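Local coordinates for bradyzoite surface antigen BSR4 (Toxoplasma gondii, PDB 2JKS), which is a zinc-binding surface antigen of the bradyzoite stage, a member of the SAG1-related family built from two SRS domains, at residues S26-S30 against A153-L157; S55-T59 against V76-G80; T71-T75 against A85-V89; V173-A177 against S300-L304. All coordinates share one frame; numbering follows the deposited sequence.

Interaction 1: S26-S30 against A153-L157; sequences SPPVS and AACKL
Strand 29-35 starts alongside strand 152-161, in parallel, with V29 beside C155 and their CA atoms 4.6 Å apart. It is the outermost strand of its sheet. Two backbone hydrogen bonds join the pair. The V29 N-H reaches A154 O at 3.0 Å, with an N-H...O angle of 148°. K156 N-H returns to V29 O at 2.7 Å and is straighter, at 165°. On one face V29 CG1 meets C155 SG at 3.3 Å, a close approach. The methyl lies between the backbone N and the carbonyl carbon (chi1 56°), which brings it up against the sulfur. That sulfur is bonded to C16 SG. On the other face P28 CB touches K156 CB at 3.8 Å. On this face F79 of strand 76-79 packs on both P28 and K156. S30 OG lies beside K156 CD and also donates to P28 O within its own segment. Before the strand begins, one water accepts from A154 N at 3.1 Å, is placed to donate to P27 O and bonds S26 OG. The water thus links the two segments where direct pairing has not yet started. Backbone bonds hold the edge strand to 152-161, which is itself cross-linked to C16.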
ATOM      1  N   SER A  26      21.584   6.864  26.809  1.00 52.70           N
ATOM      2  CA  SER A  26      21.361   7.315  25.432  1.00 50.41           C
ATOM      3  C   SER A  26      19.999   6.965  24.851  1.00 48.57           C
ATOM      4  O   SER A  26      19.441   5.896  25.151  1.00 48.36           O
ATOM      5  CB  SER A  26      22.459   6.763  24.518  1.00 50.81           C
ATOM      6  OG  SER A  26      22.509   5.348  24.589  1.00 50.22           O
ATOM      7  N   PRO A  27      19.448   7.876  24.038  1.00 46.90           N
ATOM      8  CA  PRO A  27      18.248   7.591  23.257  1.00 46.07           C
ATOM      9  C   PRO A  27      18.477   6.394  22.303  1.00 44.05           C
ATOM     10  O   PRO A  27      19.625   5.990  22.089  1.00 43.16           O
ATOM     11  CB  PRO A  27      18.038   8.899  22.465  1.00 46.53           C
ATOM     12  CG  PRO A  27      19.407   9.532  22.429  1.00 47.25           C
ATOM     13  CD  PRO A  27      19.918   9.251  23.803  1.00 47.41           C
ATOM     14  N   PRO A  28      17.393   5.836  21.731  1.00 43.20           N
ATOM     15  CA  PRO A  28      17.572   4.747  20.775  1.00 42.09           C
ATOM     16  C   PRO A  28      18.398   5.209  19.587  1.00 41.07           C
ATOM     17  O   PRO A  28      18.170   6.297  19.066  1.00 40.46           O
ATOM     18  CB  PRO A  28      16.147   4.463  20.295  1.00 43.13           C
ATOM     19  CG  PRO A  28      15.252   4.997  21.353  1.00 43.85           C
ATOM     20  CD  PRO A  28      15.976   6.179  21.928  1.00 43.21           C
ATOM     21  N   VAL A  29      19.377   4.409  19.176  1.00 39.38           N
ATOM     22  CA  VAL A  29      20.000   4.652  17.896  1.00 37.89           C
ATOM     23  C   VAL A  29      18.992   4.316  16.752  1.00 37.24           C
ATOM     24  O   VAL A  29      18.437   3.210  16.701  1.00 36.03           O
ATOM     25  CB  VAL A  29      21.392   4.007  17.780  1.00 37.58           C
ATOM     26  CG1 VAL A  29      21.351   2.488  18.043  1.00 38.95           C
ATOM     27  CG2 VAL A  29      21.981   4.311  16.454  1.00 39.74           C
ATOM     28  N   SER A  30      18.752   5.282  15.869  1.00 34.95           N
ATOM     29  CA  SER A  30      17.638   5.204  14.915  1.00 35.51           C
ATOM     30  C   SER A  30      18.103   5.153  13.456  1.00 34.17           C
ATOM     31  O   SER A  30      19.056   5.811  13.078  1.00 34.37           O
ATOM     32  CB  SER A  30      16.675   6.388  15.118  1.00 35.09           C
ATOM     33  OG  SER A  30      16.373   6.443  16.518  1.00 41.32           O
ATOM     34  N   ALA A 153      19.998   0.333  26.672  1.00 38.42           N
ATOM     35  CA  ALA A 153      20.197   1.036  25.425  1.00 36.25           C
ATOM     36  C   ALA A 153      19.266   0.336  24.434  1.00 35.73           C
ATOM     37  O   ALA A 153      18.810  -0.793  24.675  1.00 34.95           O
ATOM     38  CB  ALA A 153      21.620   0.939  24.984  1.00 36.65           C
ATOM     39  N   ALA A 154      18.960   1.018  23.339  1.00 35.17           N
ATOM     40  CA  ALA A 154      18.048   0.461  22.336  1.00 34.04           C
ATOM     41  C   ALA A 154      18.439   0.893  20.916  1.00 34.33           C
ATOM     42  O   ALA A 154      19.176   1.861  20.745  1.00 33.28           O
ATOM     43  CB  ALA A 154      16.626   0.899  22.663  1.00 34.17           C
ATOM     44  N   CYS A 155      17.974   0.135  19.920  1.00 33.60           N
ATOM     45  CA  CYS A 155      18.005   0.554  18.514  1.00 34.70           C
ATOM     46  C   CYS A 155      16.580   0.677  18.087  1.00 32.57           C
ATOM     47  O   CYS A 155      15.728  -0.164  18.429  1.00 31.21           O
ATOM     48  CB  CYS A 155      18.597  -0.531  17.622  1.00 35.99           C
ATOM     49  SG  CYS A 155      20.351  -0.685  17.711  1.00 47.41           S
ATOM     50  N   LYS A 156      16.319   1.688  17.295  1.00 31.41           N
ATOM     51  CA  LYS A 156      15.018   1.792  16.677  1.00 30.99           C
ATOM     52  C   LYS A 156      15.069   1.734  15.117  1.00 30.14           C
ATOM     53  O   LYS A 156      15.819   2.456  14.488  1.00 28.78           O
ATOM     54  CB  LYS A 156      14.361   3.063  17.196  1.00 31.90           C
ATOM     55  CG  LYS A 156      13.079   3.385  16.573  1.00 33.13           C
ATOM     56  CD  LYS A 156      12.985   4.865  16.592  1.00 39.77           C
ATOM     57  CE  LYS A 156      11.572   5.284  16.868  1.00 42.42           C
ATOM     58  NZ  LYS A 156      11.576   6.744  16.948  1.00 42.04           N
ATOM     59  N   LEU A 157      14.264   0.853  14.513  1.00 29.11           N
ATOM     60  CA  LEU A 157      14.253   0.718  13.068  1.00 27.83           C
ATOM     61  C   LEU A 157      12.899   1.119  12.510  1.00 27.68           C
ATOM     62  O   LEU A 157      11.908   0.513  12.846  1.00 26.52           O
ATOM     63  CB  LEU A 157      14.578  -0.737  12.637  1.00 28.51           C
ATOM     64  CG  LEU A 157      14.620  -0.999  11.114  1.00 29.33           C
ATOM     65  CD1 LEU A 157      15.696  -0.168  10.413  1.00 28.34           C
ATOM     66  CD2 LEU A 157      14.789  -2.497  10.780  1.00 29.49           C
TER
HETATM   67  O   HOH W   1      20.691   3.526  23.143  1.00 37.18           O

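Interaction 2: S55-T59 against V76-G80; sequences STIPT and VCQFG
The contact of I57 with C77 brings together two strands of one sheet that are not neighbours in it, for strand 83-89 lies between 53-67 and 76-79; the short axes approach to 8.0 Å, with 127° between their directions. I57 carries most of the contact. Its CG2 methyl reaches C77 CB at 3.8 Å and is equally close to F79 CE2. This branch stands anti to the backbone N, while CG1 (chi1 -67°) lies beside that N and turns to the backbone of the other strand. There I57 CG1 comes to 3.3 Å from Q78 O, a carbon against a carbonyl oxygen. I57 CB lies over one face of the F79 ring, 4.1 Å from F79 CZ, and the two side chains cross at a slant. The F79 CB does not point at I57, but the far end of the ring comes nearer. At the other end P58 CG rests on C77 SG at 4.0 Å. The peptide bond before P58 is cis. T56 OG1 donates to P58 O at 2.7 Å in the carbonyl plane, a bond within the segment that ties T56 to P58 across the cis peptide. C77 SG is bonded to C66 SG, a disulfide between strand 76-79 and strand 53-67. Q139 of strand 132-141 also touches I57. The contact is therefore apolar and buried: contact between carbon and sulfur, backed by a covalent bond, ties the short edge strand to the longer one.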
ATOM      1  N   SER A  55      15.635  -7.704  24.551  1.00 42.74           N
ATOM      2  CA  SER A  55      14.230  -7.919  24.232  1.00 41.00           C
ATOM      3  C   SER A  55      13.928  -7.157  22.938  1.00 39.90           C
ATOM      4  O   SER A  55      14.739  -6.366  22.490  1.00 38.47           O
ATOM      5  CB  SER A  55      13.339  -7.413  25.366  1.00 41.77           C
ATOM      6  OG  SER A  55      13.493  -6.011  25.557  1.00 42.41           O
ATOM      7  N   THR A  56      12.777  -7.426  22.329  1.00 39.28           N
ATOM      8  CA  THR A  56      12.349  -6.653  21.189  1.00 37.08           C
ATOM      9  C   THR A  56      11.255  -5.657  21.550  1.00 37.27           C
ATOM     10  O   THR A  56      10.655  -5.736  22.617  1.00 36.29           O
ATOM     11  CB  THR A  56      11.800  -7.559  20.042  1.00 36.89           C
ATOM     12  OG1 THR A  56      10.754  -8.395  20.557  1.00 35.21           O
ATOM     13  CG2 THR A  56      12.935  -8.415  19.397  1.00 35.59           C
ATOM     14  N   ILE A  57      11.000  -4.741  20.609  1.00 36.43           N
ATOM     15  CA  ILE A  57       9.872  -3.808  20.649  1.00 37.87           C
ATOM     16  C   ILE A  57       9.166  -3.931  19.280  1.00 35.90           C
ATOM     17  O   ILE A  57       9.785  -3.725  18.241  1.00 37.07           O
ATOM     18  CB  ILE A  57      10.307  -2.321  20.886  1.00 38.09           C
ATOM     19  CG1 ILE A  57      10.892  -2.141  22.293  1.00 41.34           C
ATOM     20  CG2 ILE A  57       9.107  -1.396  20.756  1.00 38.58           C
ATOM     21  CD1 ILE A  57      12.445  -2.254  22.396  1.00 44.49           C
ATOM     22  N   PRO A  58       7.910  -4.369  19.270  1.00 35.92           N
ATOM     23  CA  PRO A  58       7.141  -4.840  20.421  1.00 36.17           C
ATOM     24  C   PRO A  58       7.758  -6.118  21.004  1.00 35.69           C
ATOM     25  O   PRO A  58       8.663  -6.685  20.415  1.00 33.92           O
ATOM     26  CB  PRO A  58       5.762  -5.172  19.825  1.00 36.09           C
ATOM     27  CG  PRO A  58       5.753  -4.519  18.481  1.00 36.88           C
ATOM     28  CD  PRO A  58       7.158  -4.510  18.014  1.00 35.13           C
ATOM     29  N   THR A  59       7.241  -6.556  22.155  1.00 36.53           N
ATOM     30  CA  THR A  59       7.813  -7.663  22.909  1.00 37.28           C
ATOM     31  C   THR A  59       7.779  -8.941  22.086  1.00 36.85           C
ATOM     32  O   THR A  59       8.686  -9.759  22.154  1.00 37.27           O
ATOM     33  CB  THR A  59       7.087  -7.796  24.305  1.00 37.57           C
ATOM     34  OG1 THR A  59       5.718  -8.140  24.107  1.00 45.02           O
ATOM     35  CG2 THR A  59       7.039  -6.458  24.969  1.00 38.18           C
ATOM     36  N   VAL A  76       1.207   0.229  24.211  1.00 53.65           N
ATOM     37  CA  VAL A  76       2.255   1.183  23.802  1.00 51.75           C
ATOM     38  C   VAL A  76       3.642   0.557  23.591  1.00 50.48           C
ATOM     39  O   VAL A  76       4.093  -0.296  24.381  1.00 49.51           O
ATOM     40  CB  VAL A  76       2.322   2.380  24.812  1.00 51.92           C
ATOM     41  CG1 VAL A  76       3.697   3.044  24.840  1.00 52.24           C
ATOM     42  CG2 VAL A  76       1.233   3.422  24.495  1.00 52.04           C
ATOM     43  N   CYS A  77       4.316   1.008  22.533  1.00 48.18           N
ATOM     44  CA  CYS A  77       5.676   0.589  22.229  1.00 47.18           C
ATOM     45  C   CYS A  77       6.710   1.439  22.947  1.00 47.71           C
ATOM     46  O   CYS A  77       6.966   2.586  22.563  1.00 47.69           O
ATOM     47  CB  CYS A  77       5.905   0.634  20.710  1.00 46.49           C
ATOM     48  SG  CYS A  77       5.129  -0.756  19.815  1.00 43.45           S
ATOM     49  N   GLN A  78       7.313   0.861  23.984  1.00 48.39           N
ATOM     50  CA  GLN A  78       8.204   1.586  24.905  1.00 49.02           C
ATOM     51  C   GLN A  78       9.697   1.457  24.540  1.00 48.90           C
ATOM     52  O   GLN A  78      10.186   0.359  24.298  1.00 49.25           O
ATOM     53  CB  GLN A  78       7.961   1.114  26.363  1.00 49.08           C
ATOM     54  CG  GLN A  78       6.485   0.866  26.731  1.00 48.91           C
ATOM     55  CD  GLN A  78       6.249   0.619  28.244  1.00 49.36           C
ATOM     56  OE1 GLN A  78       5.635   1.441  28.924  1.00 49.55           O
ATOM     57  NE2 GLN A  78       6.725  -0.517  28.754  1.00 48.59           N
ATOM     58  N   PHE A  79      10.391   2.586  24.442  1.00 48.67           N
ATOM     59  CA  PHE A  79      11.844   2.635  24.271  1.00 49.25           C
ATOM     60  C   PHE A  79      12.469   3.358  25.483  1.00 51.03           C
ATOM     61  O   PHE A  79      12.225   4.544  25.709  1.00 50.16           O
ATOM     62  CB  PHE A  79      12.227   3.410  23.010  1.00 48.97           C
ATOM     63  CG  PHE A  79      12.052   2.639  21.723  1.00 47.01           C
ATOM     64  CD1 PHE A  79      13.117   1.922  21.181  1.00 48.20           C
ATOM     65  CD2 PHE A  79      10.844   2.672  21.031  1.00 46.02           C
ATOM     66  CE1 PHE A  79      12.986   1.213  19.986  1.00 45.31           C
ATOM     67  CE2 PHE A  79      10.699   1.955  19.822  1.00 47.71           C
ATOM     68  CZ  PHE A  79      11.775   1.225  19.313  1.00 46.10           C
ATOM     69  N   GLY A  80      13.292   2.649  26.247  1.00 52.68           N
ATOM     70  CA  GLY A  80      13.829   3.224  27.476  1.00 55.21           C
ATOM     71  C   GLY A  80      12.726   3.420  28.501  1.00 56.31           C
ATOM     72  O   GLY A  80      11.666   2.790  28.415  1.00 56.77           O
TER

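Interaction 3: T71-T75 against A85-V89; sequences TTNGT and AGTEV
A single backbone hydrogen bond, from E88 N-H to T75 O at 3.0 Å, is the polar link of this contact. It is nearly straight at 172°, with the donor tilted 23° from the carbonyl plane. The E88 side chain then runs out past T75, extended beyond CG. E88 CG passes T75 O at 3.5 Å, and the carboxylate passes beside T75 OG1 and CG2, with E88 OE1 3.5 Å from T75 OG1. Van der Waals contact centres on T87. T87 CG2, anti to its own N, touches T75 O and also lies 3.4 Å from G74 N. That buried N-H has no partner in the model. The side chains of N73 and T87 cross at about a right angle. T87 OG1 is hydrogen-bonded to K70 O, which restrains the rotation of its side chain. Farther along, T71 CG2 rests 4.3 Å from G86 CA. G86 has a positive phi of 73°, a conformation that favours glycine. The loop after strand 53-67 thus curls beside strand 83-89 before its chain enters strand 76-79. It leads into the beta hairpin of strands 76-79 and 83-89, and the T75-E88 backbone bond continues the hairpin's antiparallel pairing beyond C77.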
ATOM      1  N   THR A  71      -1.316   6.271  18.539  1.00 61.21           N
ATOM      2  CA  THR A  71      -0.799   6.682  19.853  1.00 63.42           C
ATOM      3  C   THR A  71      -1.876   6.569  20.946  1.00 64.65           C
ATOM      4  O   THR A  71      -1.597   6.166  22.092  1.00 65.26           O
ATOM      5  CB  THR A  71      -0.253   8.125  19.811  1.00 63.43           C
ATOM      6  OG1 THR A  71      -1.287   9.013  19.362  1.00 64.70           O
ATOM      7  CG2 THR A  71       0.944   8.233  18.866  1.00 63.20           C
ATOM      8  N   THR A  72      -3.097   6.960  20.595  1.00 65.79           N
ATOM      9  CA  THR A  72      -4.277   6.610  21.383  1.00 66.89           C
ATOM     10  C   THR A  72      -4.660   5.241  20.809  1.00 67.34           C
ATOM     11  O   THR A  72      -4.658   5.052  19.583  1.00 67.96           O
ATOM     12  CB  THR A  72      -5.375   7.689  21.275  1.00 66.84           C
ATOM     13  OG1 THR A  72      -5.774   7.854  19.907  1.00 67.89           O
ATOM     14  CG2 THR A  72      -4.842   9.027  21.798  1.00 67.01           C
ATOM     15  N   ASN A  73      -4.940   4.270  21.674  1.00 67.48           N
ATOM     16  CA  ASN A  73      -4.333   2.962  21.406  1.00 67.02           C
ATOM     17  C   ASN A  73      -4.952   1.620  21.823  1.00 65.93           C
ATOM     18  O   ASN A  73      -6.139   1.501  22.170  1.00 65.93           O
ATOM     19  CB  ASN A  73      -2.912   3.018  22.015  1.00 67.63           C
ATOM     20  CG  ASN A  73      -2.912   3.242  23.552  1.00 69.14           C
ATOM     21  OD1 ASN A  73      -1.873   3.564  24.139  1.00 70.54           O
ATOM     22  ND2 ASN A  73      -4.067   3.052  24.196  1.00 70.99           N
ATOM     23  N   GLY A  74      -4.095   0.613  21.661  1.00 64.28           N
ATOM     24  CA  GLY A  74      -3.936  -0.528  22.564  1.00 62.14           C
ATOM     25  C   GLY A  74      -2.532  -0.395  23.186  1.00 60.38           C
ATOM     26  O   GLY A  74      -2.134   0.690  23.617  1.00 60.41           O
ATOM     27  N   THR A  75      -1.747  -1.465  23.188  1.00 58.54           N
ATOM     28  CA  THR A  75      -0.519  -1.477  24.000  1.00 56.49           C
ATOM     29  C   THR A  75       0.722  -0.734  23.424  1.00 55.71           C
ATOM     30  O   THR A  75       1.203  -1.010  22.316  1.00 55.51           O
ATOM     31  CB  THR A  75      -0.224  -2.895  24.611  1.00 56.11           C
ATOM     32  OG1 THR A  75       1.153  -3.237  24.449  1.00 56.24           O
ATOM     33  CG2 THR A  75      -1.077  -3.971  23.976  1.00 55.60           C
ATOM     34  N   ALA A  85       6.960   4.761  20.588  1.00 51.80           N
ATOM     35  CA  ALA A  85       6.833   4.764  19.130  1.00 49.91           C
ATOM     36  C   ALA A  85       5.470   4.230  18.725  1.00 48.47           C
ATOM     37  O   ALA A  85       5.355   3.262  17.947  1.00 47.70           O
ATOM     38  CB  ALA A  85       7.954   3.952  18.459  1.00 50.33           C
ATOM     39  N   GLY A  86       4.447   4.869  19.268  1.00 46.33           N
ATOM     40  CA  GLY A  86       3.087   4.501  19.002  1.00 45.41           C
ATOM     41  C   GLY A  86       2.656   3.211  19.668  1.00 44.59           C
ATOM     42  O   GLY A  86       2.984   2.943  20.828  1.00 43.84           O
ATOM     43  N   THR A  87       1.920   2.404  18.915  1.00 44.08           N
ATOM     44  CA  THR A  87       1.236   1.257  19.496  1.00 43.74           C
ATOM     45  C   THR A  87       1.414  -0.008  18.674  1.00 42.78           C
ATOM     46  O   THR A  87       1.689   0.055  17.468  1.00 41.22           O
ATOM     47  CB  THR A  87      -0.244   1.596  19.696  1.00 44.24           C
ATOM     48  OG1 THR A  87      -0.336   2.636  20.694  1.00 46.35           O
ATOM     49  CG2 THR A  87      -1.041   0.379  20.191  1.00 46.35           C
ATOM     50  N   GLU A  88       1.263  -1.148  19.353  1.00 41.90           N
ATOM     51  CA  GLU A  88       1.250  -2.477  18.727  1.00 41.23           C
ATOM     52  C   GLU A  88       0.091  -2.716  17.764  1.00 41.08           C
ATOM     53  O   GLU A  88      -1.069  -2.595  18.140  1.00 41.56           O
ATOM     54  CB  GLU A  88       1.205  -3.551  19.791  1.00 40.76           C
ATOM     55  CG  GLU A  88       2.505  -3.709  20.530  1.00 41.33           C
ATOM     56  CD  GLU A  88       2.446  -4.817  21.567  1.00 42.31           C
ATOM     57  OE1 GLU A  88       1.369  -5.407  21.774  1.00 43.53           O
ATOM     58  OE2 GLU A  88       3.485  -5.087  22.190  1.00 42.75           O
ATOM     59  N   VAL A  89       0.424  -3.079  16.526  1.00 39.43           N
ATOM     60  CA  VAL A  89      -0.557  -3.486  15.513  1.00 39.08           C
ATOM     61  C   VAL A  89      -0.036  -4.770  14.859  1.00 38.03           C
ATOM     62  O   VAL A  89       1.146  -5.055  14.958  1.00 37.53           O
ATOM     63  CB  VAL A  89      -0.762  -2.360  14.446  1.00 38.77           C
ATOM     64  CG1 VAL A  89      -1.324  -1.097  15.118  1.00 40.21           C
ATOM     65  CG2 VAL A  89       0.573  -2.007  13.709  1.00 38.71           C
TER

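Interaction 4: V173-A177 against S300-L304; sequences VVTCA and SCTVL
In the second SRS domain, a beta sandwich, the two sheets are joined by a disulfide between C176 and C301. Strand 173-175 belongs to one sheet and strand 301-307 to the other. The CA atoms of C176 and C301 are 5.6 Å apart, while those of V174 and V303 are 8.0 Å apart, so the strands diverge away from the bridge. The tight part is the disulfide itself. C176 CB and C301 CB come to 3.4 Å, closer than usual for two carbons. The covalent S-S bond draws them together, and so does its torsion, which is smaller than the usual 90° or so. C301 SG stands anti to its own N (chi1 179°), which directs it toward C176, whereas C176 SG lies beside its own N. Next to it V174 CG1 meets V303 CG2 tip to tip at 3.8 Å. I200 and V189 also pack on both valines. The looser end lies past the cysteines. A177 CB points away, and A177 O lies 4.0 Å from C301 CB. S300 also turns away, is partly exposed, and has its OG hydrogen-bonded to N226. The D205 side chain, a zinc ligand, is about 8 Å from that of A177. C176 SG and C301 SG are bonded at 2.0 Å with a chi3 of -69°.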
ATOM      1  N   VAL A 173      -9.190  -5.613 -15.483  1.00 25.88           N
ATOM      2  CA  VAL A 173      -9.399  -5.313 -14.070  1.00 25.87           C
ATOM      3  C   VAL A 173      -8.300  -4.379 -13.566  1.00 26.07           C
ATOM      4  O   VAL A 173      -7.095  -4.715 -13.632  1.00 26.60           O
ATOM      5  CB  VAL A 173      -9.475  -6.613 -13.227  1.00 25.77           C
ATOM      6  CG1 VAL A 173      -9.631  -6.305 -11.727  1.00 25.72           C
ATOM      7  CG2 VAL A 173     -10.637  -7.514 -13.723  1.00 25.95           C
ATOM      8  N   VAL A 174      -8.705  -3.178 -13.158  1.00 25.57           N
ATOM      9  CA  VAL A 174      -7.763  -2.187 -12.677  1.00 24.62           C
ATOM     10  C   VAL A 174      -7.759  -2.175 -11.151  1.00 25.35           C
ATOM     11  O   VAL A 174      -8.835  -2.131 -10.501  1.00 23.43           O
ATOM     12  CB  VAL A 174      -8.049  -0.772 -13.220  1.00 24.86           C
ATOM     13  CG1 VAL A 174      -7.046   0.213 -12.632  1.00 26.12           C
ATOM     14  CG2 VAL A 174      -8.010  -0.817 -14.725  1.00 23.99           C
ATOM     15  N   THR A 175      -6.546  -2.336 -10.618  1.00 24.94           N
ATOM     16  CA  THR A 175      -6.237  -2.155  -9.173  1.00 26.50           C
ATOM     17  C   THR A 175      -5.573  -0.812  -8.941  1.00 25.54           C
ATOM     18  O   THR A 175      -4.435  -0.581  -9.356  1.00 26.25           O
ATOM     19  CB  THR A 175      -5.329  -3.297  -8.625  1.00 27.22           C
ATOM     20  OG1 THR A 175      -5.953  -4.554  -8.918  1.00 29.05           O
ATOM     21  CG2 THR A 175      -5.115  -3.170  -7.109  1.00 29.69           C
ATOM     22  N   CYS A 176      -6.313   0.093  -8.306  1.00 23.79           N
ATOM     23  CA  CYS A 176      -5.824   1.451  -8.049  1.00 24.29           C
ATOM     24  C   CYS A 176      -5.122   1.493  -6.688  1.00 23.76           C
ATOM     25  O   CYS A 176      -5.556   0.852  -5.737  1.00 24.76           O
ATOM     26  CB  CYS A 176      -6.975   2.487  -8.058  1.00 24.94           C
ATOM     27  SG  CYS A 176      -7.523   2.994  -9.719  1.00 26.82           S
ATOM     28  N   ALA A 177      -4.036   2.248  -6.649  1.00 23.92           N
ATOM     29  CA  ALA A 177      -3.343   2.592  -5.402  1.00 25.22           C
ATOM     30  C   ALA A 177      -2.999   4.090  -5.424  1.00 25.43           C
ATOM     31  O   ALA A 177      -3.288   4.796  -6.396  1.00 24.18           O
ATOM     32  CB  ALA A 177      -2.109   1.703  -5.213  1.00 25.51           C
ATOM     33  N   SER A 300      -3.530  10.133  -7.073  1.00 28.25           N
ATOM     34  CA  SER A 300      -4.765   9.528  -7.599  1.00 26.61           C
ATOM     35  C   SER A 300      -4.487   8.586  -8.765  1.00 26.56           C
ATOM     36  O   SER A 300      -3.475   8.689  -9.448  1.00 25.43           O
ATOM     37  CB  SER A 300      -5.748  10.600  -8.091  1.00 28.10           C
ATOM     38  OG  SER A 300      -6.028  11.475  -7.028  1.00 24.67           O
ATOM     39  N   CYS A 301      -5.436   7.696  -8.988  1.00 25.90           N
ATOM     40  CA  CYS A 301      -5.356   6.682 -10.013  1.00 23.94           C
ATOM     41  C   CYS A 301      -6.225   7.060 -11.213  1.00 23.53           C
ATOM     42  O   CYS A 301      -7.461   7.093 -11.111  1.00 22.81           O
ATOM     43  CB  CYS A 301      -5.826   5.380  -9.393  1.00 22.46           C
ATOM     44  SG  CYS A 301      -5.867   3.907 -10.458  1.00 25.29           S
ATOM     45  N   THR A 302      -5.572   7.319 -12.362  1.00 22.25           N
ATOM     46  CA  THR A 302      -6.302   7.739 -13.541  1.00 23.31           C
ATOM     47  C   THR A 302      -6.353   6.575 -14.496  1.00 22.71           C
ATOM     48  O   THR A 302      -5.298   5.990 -14.816  1.00 22.83           O
ATOM     49  CB  THR A 302      -5.561   8.939 -14.241  1.00 23.45           C
ATOM     50  OG1 THR A 302      -5.480  10.054 -13.343  1.00 23.11           O
ATOM     51  CG2 THR A 302      -6.206   9.323 -15.556  1.00 23.88           C
ATOM     52  N   VAL A 303      -7.557   6.258 -14.983  1.00 22.48           N
ATOM     53  CA  VAL A 303      -7.688   5.178 -15.916  1.00 22.10           C
ATOM     54  C   VAL A 303      -8.141   5.801 -17.229  1.00 23.58           C
ATOM     55  O   VAL A 303      -9.283   6.286 -17.309  1.00 23.30           O
ATOM     56  CB  VAL A 303      -8.682   4.076 -15.410  1.00 22.33           C
ATOM     57  CG1 VAL A 303      -8.778   2.951 -16.438  1.00 23.19           C
ATOM     58  CG2 VAL A 303      -8.225   3.592 -13.989  1.00 23.28           C
ATOM     59  N   LEU A 304      -7.240   5.778 -18.221  1.00 22.96           N
ATOM     60  CA  LEU A 304      -7.515   6.291 -19.557  1.00 23.62           C
ATOM     61  C   LEU A 304      -7.945   5.194 -20.472  1.00 22.51           C
ATOM     62  O   LEU A 304      -7.146   4.335 -20.860  1.00 22.20           O
ATOM     63  CB  LEU A 304      -6.277   6.972 -20.129  1.00 25.15           C
ATOM     64  CG  LEU A 304      -6.495   7.592 -21.514  1.00 28.51           C
ATOM     65  CD1 LEU A 304      -7.559   8.692 -21.479  1.00 31.23           C
ATOM     66  CD2 LEU A 304      -5.130   8.158 -21.951  1.00 30.00           C
TER

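Overall arrangement
Interactions 1, 2 and 3 share one sheet of the first SRS domain. Interaction 2 lies about 11 Å, centre to centre, from each of the other two. F79 joins interactions 1 and 2: F79 CE1 is 3.4 Å from C155 O. Strands 76-79 and 83-89 pair between interactions 2 and 3, where C77 N and G86 O are 2.9 Å apart, a probable hydrogen bond. P58 also packs on E88. Along the chain, interactions 2 and 3 alternate and both nest inside interaction 1. Interaction 4 is in the other domain, about 40 Å from the centre of interaction 1. It is nearest the metal, with the A177 side chain about 11 Å from a zinc ion.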